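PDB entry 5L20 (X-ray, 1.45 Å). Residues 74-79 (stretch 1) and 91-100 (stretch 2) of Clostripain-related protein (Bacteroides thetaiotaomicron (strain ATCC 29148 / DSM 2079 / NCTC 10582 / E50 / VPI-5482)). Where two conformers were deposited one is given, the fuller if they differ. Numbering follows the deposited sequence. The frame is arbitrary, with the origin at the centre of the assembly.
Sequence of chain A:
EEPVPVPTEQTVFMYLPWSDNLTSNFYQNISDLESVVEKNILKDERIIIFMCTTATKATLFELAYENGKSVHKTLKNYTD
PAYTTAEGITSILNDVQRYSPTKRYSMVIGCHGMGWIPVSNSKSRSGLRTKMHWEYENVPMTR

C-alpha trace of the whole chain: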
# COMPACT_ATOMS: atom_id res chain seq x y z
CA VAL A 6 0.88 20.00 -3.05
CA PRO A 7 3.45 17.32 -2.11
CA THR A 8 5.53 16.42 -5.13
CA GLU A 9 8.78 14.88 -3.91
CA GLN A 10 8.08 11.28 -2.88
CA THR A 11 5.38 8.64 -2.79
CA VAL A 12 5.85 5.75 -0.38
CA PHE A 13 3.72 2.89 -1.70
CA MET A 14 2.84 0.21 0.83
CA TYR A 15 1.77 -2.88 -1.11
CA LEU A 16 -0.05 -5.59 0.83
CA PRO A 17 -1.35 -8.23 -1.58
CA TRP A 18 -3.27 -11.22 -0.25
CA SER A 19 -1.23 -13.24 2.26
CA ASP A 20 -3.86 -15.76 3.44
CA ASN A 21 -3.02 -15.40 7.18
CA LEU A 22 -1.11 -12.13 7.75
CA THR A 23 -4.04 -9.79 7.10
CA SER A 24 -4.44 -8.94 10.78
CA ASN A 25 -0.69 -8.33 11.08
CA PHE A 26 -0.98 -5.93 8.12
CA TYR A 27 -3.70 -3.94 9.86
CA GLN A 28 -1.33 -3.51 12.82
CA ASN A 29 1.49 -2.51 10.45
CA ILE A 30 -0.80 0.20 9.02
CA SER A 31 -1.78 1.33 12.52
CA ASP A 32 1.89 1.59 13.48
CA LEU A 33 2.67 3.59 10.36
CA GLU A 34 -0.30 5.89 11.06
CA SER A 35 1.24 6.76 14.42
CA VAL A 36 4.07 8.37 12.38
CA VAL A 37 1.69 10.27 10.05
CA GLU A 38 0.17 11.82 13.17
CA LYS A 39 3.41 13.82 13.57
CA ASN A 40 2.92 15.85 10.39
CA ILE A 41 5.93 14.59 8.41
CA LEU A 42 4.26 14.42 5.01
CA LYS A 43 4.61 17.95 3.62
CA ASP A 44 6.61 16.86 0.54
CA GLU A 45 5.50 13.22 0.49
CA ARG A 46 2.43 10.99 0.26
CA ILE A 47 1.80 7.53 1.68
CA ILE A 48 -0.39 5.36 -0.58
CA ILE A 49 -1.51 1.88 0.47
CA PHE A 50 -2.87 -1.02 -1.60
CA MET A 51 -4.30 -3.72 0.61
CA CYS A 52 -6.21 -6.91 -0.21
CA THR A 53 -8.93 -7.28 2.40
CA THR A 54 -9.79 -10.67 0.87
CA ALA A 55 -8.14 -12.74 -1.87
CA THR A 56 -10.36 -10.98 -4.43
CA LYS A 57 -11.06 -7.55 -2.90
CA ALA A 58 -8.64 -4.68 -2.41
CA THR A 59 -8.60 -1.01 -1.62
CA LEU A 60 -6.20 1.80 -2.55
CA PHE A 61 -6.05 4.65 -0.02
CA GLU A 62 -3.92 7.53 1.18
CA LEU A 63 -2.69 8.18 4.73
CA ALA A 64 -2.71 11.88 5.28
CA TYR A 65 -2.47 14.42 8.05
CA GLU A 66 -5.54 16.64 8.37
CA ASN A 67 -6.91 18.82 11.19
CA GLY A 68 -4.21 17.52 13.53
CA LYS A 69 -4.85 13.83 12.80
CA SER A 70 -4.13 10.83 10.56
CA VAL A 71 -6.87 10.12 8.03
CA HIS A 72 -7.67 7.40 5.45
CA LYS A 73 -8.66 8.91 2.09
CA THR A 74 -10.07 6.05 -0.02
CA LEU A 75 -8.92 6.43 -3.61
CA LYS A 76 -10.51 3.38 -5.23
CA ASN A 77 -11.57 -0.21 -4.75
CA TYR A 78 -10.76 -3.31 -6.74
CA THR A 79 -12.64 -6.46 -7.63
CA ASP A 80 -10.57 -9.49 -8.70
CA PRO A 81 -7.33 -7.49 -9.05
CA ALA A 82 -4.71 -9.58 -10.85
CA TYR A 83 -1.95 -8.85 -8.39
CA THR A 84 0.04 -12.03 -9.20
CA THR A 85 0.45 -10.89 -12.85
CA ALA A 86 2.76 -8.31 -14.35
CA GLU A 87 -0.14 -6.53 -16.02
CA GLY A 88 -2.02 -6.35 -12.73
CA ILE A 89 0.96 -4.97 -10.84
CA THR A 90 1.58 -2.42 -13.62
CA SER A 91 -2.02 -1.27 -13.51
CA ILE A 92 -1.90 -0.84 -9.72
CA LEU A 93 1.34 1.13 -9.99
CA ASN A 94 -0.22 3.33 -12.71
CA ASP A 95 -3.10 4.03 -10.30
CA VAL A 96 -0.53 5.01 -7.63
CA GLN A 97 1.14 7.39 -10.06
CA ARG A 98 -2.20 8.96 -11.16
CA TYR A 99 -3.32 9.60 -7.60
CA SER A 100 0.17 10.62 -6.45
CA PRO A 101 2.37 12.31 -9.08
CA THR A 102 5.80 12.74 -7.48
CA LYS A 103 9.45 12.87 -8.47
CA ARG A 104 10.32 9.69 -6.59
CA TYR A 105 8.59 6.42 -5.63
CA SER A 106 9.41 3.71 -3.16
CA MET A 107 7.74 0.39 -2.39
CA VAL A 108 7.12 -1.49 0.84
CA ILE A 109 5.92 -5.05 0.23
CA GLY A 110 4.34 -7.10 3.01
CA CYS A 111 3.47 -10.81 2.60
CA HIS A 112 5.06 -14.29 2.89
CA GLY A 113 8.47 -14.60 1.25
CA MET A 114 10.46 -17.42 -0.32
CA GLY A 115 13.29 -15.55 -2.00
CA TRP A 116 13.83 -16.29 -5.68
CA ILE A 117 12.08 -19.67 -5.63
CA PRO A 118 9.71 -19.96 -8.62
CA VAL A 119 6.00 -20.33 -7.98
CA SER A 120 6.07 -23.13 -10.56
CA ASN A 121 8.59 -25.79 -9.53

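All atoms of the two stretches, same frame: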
# COMPACT_ATOMS: atom_id res chain seq x y z
N THR A 74 -9.91 7.15 0.92
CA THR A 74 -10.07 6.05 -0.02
C THR A 74 -10.01 6.56 -1.46
O THR A 74 -10.72 7.50 -1.84
CB THR A 74 -11.39 5.27 0.22
OG1 THR A 74 -11.40 4.80 1.58
CG2 THR A 74 -11.52 4.07 -0.70
N LEU A 75 -9.15 5.95 -2.25
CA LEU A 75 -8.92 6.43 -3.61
C LEU A 75 -9.70 5.59 -4.60
O LEU A 75 -10.27 6.12 -5.56
CB LEU A 75 -7.43 6.38 -3.93
CG LEU A 75 -6.62 7.26 -2.97
CD1 LEU A 75 -5.14 7.09 -3.31
CD2 LEU A 75 -6.98 8.72 -3.10
N LYS A 76 -9.70 4.27 -4.42
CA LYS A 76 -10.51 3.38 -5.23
C LYS A 76 -10.55 1.98 -4.64
O LYS A 76 -9.76 1.65 -3.75
CB LYS A 76 -10.00 3.31 -6.68
CG LYS A 76 -8.62 2.72 -6.81
CD LYS A 76 -8.16 2.67 -8.28
CE LYS A 76 -8.87 1.60 -9.08
NZ LYS A 76 -8.36 1.53 -10.48
N ASN A 77 -11.50 1.18 -5.12
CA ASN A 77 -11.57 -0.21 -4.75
C ASN A 77 -11.38 -1.11 -5.94
O ASN A 77 -11.54 -0.67 -7.10
CB ASN A 77 -12.90 -0.49 -4.06
CG ASN A 77 -13.02 0.24 -2.75
OD1 ASN A 77 -12.45 -0.18 -1.75
ND2 ASN A 77 -13.71 1.38 -2.76
N TYR A 78 -11.02 -2.37 -5.69
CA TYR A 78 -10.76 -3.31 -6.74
C TYR A 78 -11.54 -4.59 -6.54
O TYR A 78 -11.65 -5.08 -5.41
CB TYR A 78 -9.27 -3.70 -6.82
CG TYR A 78 -8.28 -2.59 -7.03
CD1 TYR A 78 -7.88 -1.79 -5.97
CD2 TYR A 78 -7.71 -2.38 -8.26
CE1 TYR A 78 -6.95 -0.77 -6.14
CE2 TYR A 78 -6.77 -1.37 -8.45
CZ TYR A 78 -6.41 -0.57 -7.38
OH TYR A 78 -5.48 0.43 -7.55
N THR A 79 -12.04 -5.14 -7.64
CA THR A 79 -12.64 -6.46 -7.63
C THR A 79 -11.81 -7.38 -8.52
O THR A 79 -11.47 -7.00 -9.64
CB THR A 79 -14.11 -6.40 -8.11
OG1 THR A 79 -14.88 -5.69 -7.13
CG2 THR A 79 -14.67 -7.79 -8.28
N SER A 91 -0.83 -2.09 -13.60
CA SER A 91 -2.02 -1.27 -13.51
C SER A 91 -2.18 -0.63 -12.13
O SER A 91 -2.56 0.55 -12.02
CB SER A 91 -3.24 -2.10 -13.87
OG SER A 91 -4.38 -1.27 -13.90
N ILE A 92 -1.86 -1.39 -11.08
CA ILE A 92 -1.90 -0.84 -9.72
C ILE A 92 -0.88 0.30 -9.57
O ILE A 92 -1.19 1.36 -9.03
CB ILE A 92 -1.67 -1.95 -8.66
CG1 ILE A 92 -2.88 -2.88 -8.64
CG2 ILE A 92 -1.49 -1.36 -7.27
CD1 ILE A 92 -2.59 -4.23 -8.00
N LEU A 93 0.33 0.08 -10.09
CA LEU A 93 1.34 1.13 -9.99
C LEU A 93 0.97 2.36 -10.83
O LEU A 93 1.35 3.48 -10.50
CB LEU A 93 2.70 0.58 -10.43
CG LEU A 93 3.34 -0.40 -9.46
CD1 LEU A 93 4.59 -0.95 -10.08
CD2 LEU A 93 3.68 0.27 -8.12
N ASN A 94 0.24 2.17 -11.93
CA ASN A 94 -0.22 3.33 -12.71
C ASN A 94 -1.31 4.10 -11.94
O ASN A 94 -1.34 5.33 -11.97
CB ASN A 94 -0.76 2.91 -14.08
CG ASN A 94 0.34 2.52 -15.04
OD1 ASN A 94 1.51 2.88 -14.85
ND2 ASN A 94 -0.02 1.78 -16.09
N ASP A 95 -2.14 3.37 -11.20
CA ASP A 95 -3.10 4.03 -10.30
C ASP A 95 -2.33 4.87 -9.26
O ASP A 95 -2.68 6.01 -8.99
CB ASP A 95 -3.97 3.00 -9.58
CG ASP A 95 -5.02 2.35 -10.47
OD1 ASP A 95 -5.38 2.92 -11.52
OD2 ASP A 95 -5.51 1.28 -10.05
N VAL A 96 -1.30 4.28 -8.64
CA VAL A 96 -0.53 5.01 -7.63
C VAL A 96 0.03 6.30 -8.22
O VAL A 96 -0.04 7.37 -7.61
CB VAL A 96 0.62 4.11 -7.08
CG1 VAL A 96 1.59 4.95 -6.21
CG2 VAL A 96 0.01 2.98 -6.29
N GLN A 97 0.57 6.21 -9.44
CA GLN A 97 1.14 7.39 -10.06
C GLN A 97 0.07 8.44 -10.39
O GLN A 97 0.33 9.62 -10.25
CB GLN A 97 1.89 6.99 -11.33
CG GLN A 97 3.13 6.16 -11.07
CD GLN A 97 3.70 5.69 -12.39
OE1 GLN A 97 4.36 6.45 -13.12
NE2 GLN A 97 3.43 4.44 -12.72
N ARG A 98 -1.11 8.02 -10.84
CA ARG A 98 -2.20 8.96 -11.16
C ARG A 98 -2.65 9.68 -9.91
O ARG A 98 -2.79 10.90 -9.93
CB ARG A 98 -3.38 8.24 -11.79
CG ARG A 98 -3.29 8.17 -13.31
CD ARG A 98 -4.54 7.53 -13.94
NE ARG A 98 -4.66 6.12 -13.57
CZ ARG A 98 -4.28 5.12 -14.35
NH1 ARG A 98 -3.80 5.34 -15.57
NH2 ARG A 98 -4.38 3.89 -13.91
N TYR A 99 -2.87 8.95 -8.82
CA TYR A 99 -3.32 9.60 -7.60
C TYR A 99 -2.19 10.40 -6.94
O TYR A 99 -2.45 11.38 -6.23
CB TYR A 99 -3.88 8.58 -6.61
CG TYR A 99 -5.24 8.07 -6.99
CD1 TYR A 99 -6.36 8.88 -6.83
CD2 TYR A 99 -5.42 6.79 -7.50
CE1 TYR A 99 -7.62 8.42 -7.15
CE2 TYR A 99 -6.70 6.31 -7.85
CZ TYR A 99 -7.77 7.14 -7.66
OH TYR A 99 -9.04 6.68 -7.96
N SER A 100 -0.94 9.98 -7.16
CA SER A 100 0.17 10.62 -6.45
C SER A 100 1.34 10.87 -7.38
O SER A 100 2.30 10.11 -7.41
CB SER A 100 0.61 9.75 -5.27
OG SER A 100 1.56 10.46 -4.48

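A helix and a strand that run nearly antiparallel, with axes too far apart for backbone contact, can be joined by a few long side chains that each do more than one job. Residues 74–79 and 91–100 of this Clostripain-related protein illustrate the principle. The strand and helix directions differ by 162°, their axes come no closer than 10.3 Å, and the 327 Å² buried between them is contributed by six residues, of which Tyr-99, Leu-75 and Tyr-78 cover the most.

Tyr-99, in the last turn of the helix, projects toward the strand and lays its ring beside Leu-75. The fit is a CH-pi contact: CB of Leu-75 sits 3.7 Å from the centroid of the Tyr-99 ring, only 8° off the ring normal, so the aliphatic carbon meets the aromatic face almost squarely. The leucine branches extend the apolar patch, with Leu-75 CD2 3.8 Å from Tyr-99 CD1. A phenol suits this position because its ring offers a flat nonpolar surface while its hydroxyl can remain among polar atoms; Tyr-99 OH lies 2.8 Å from the backbone O of Leu-75. The next strand residue also borders this ring, as Lys-76 CD approaches its edge, near the ring plane.

Tyr-78 reaches across in the opposite sense, from strand to helix, and its target is Asp-95. The Tyr-78 OH donates a hydrogen bond to Asp-95 OD2 at 2.6 Å, a short distance that fits a phenol meeting a carboxylate. Along the way the ring packs against the helix, Tyr-78 CE2 lying 4.2 Å from Ile-92 CG1. Ile-92 lies one turn before Asp-95, so a single tyrosine can touch its aliphatic side chain and still bring its hydroxyl to the acid.

Asp-95 is the polar hub of the contact. Its OD2 also accepts from Lys-76, whose NZ stands 2.9 Å away in a salt bridge; the lysine leaves the backbone with chi1 p and bends at chi3 (m) to deliver its ammonium group. The other carboxylate oxygen is occupied within the helix, where Arg-98 NH2 donates to Asp-95 OD1 at 2.8 Å in a second salt bridge. Asp-95 is buried, and a buried carboxylate is costly unless its charge is answered; here two cationic groups and a phenol hydroxyl do so. The general lesson is economical: apolar packing at both ends of the contact, around Tyr-99 and Ile-92, brackets a compact charged network between them.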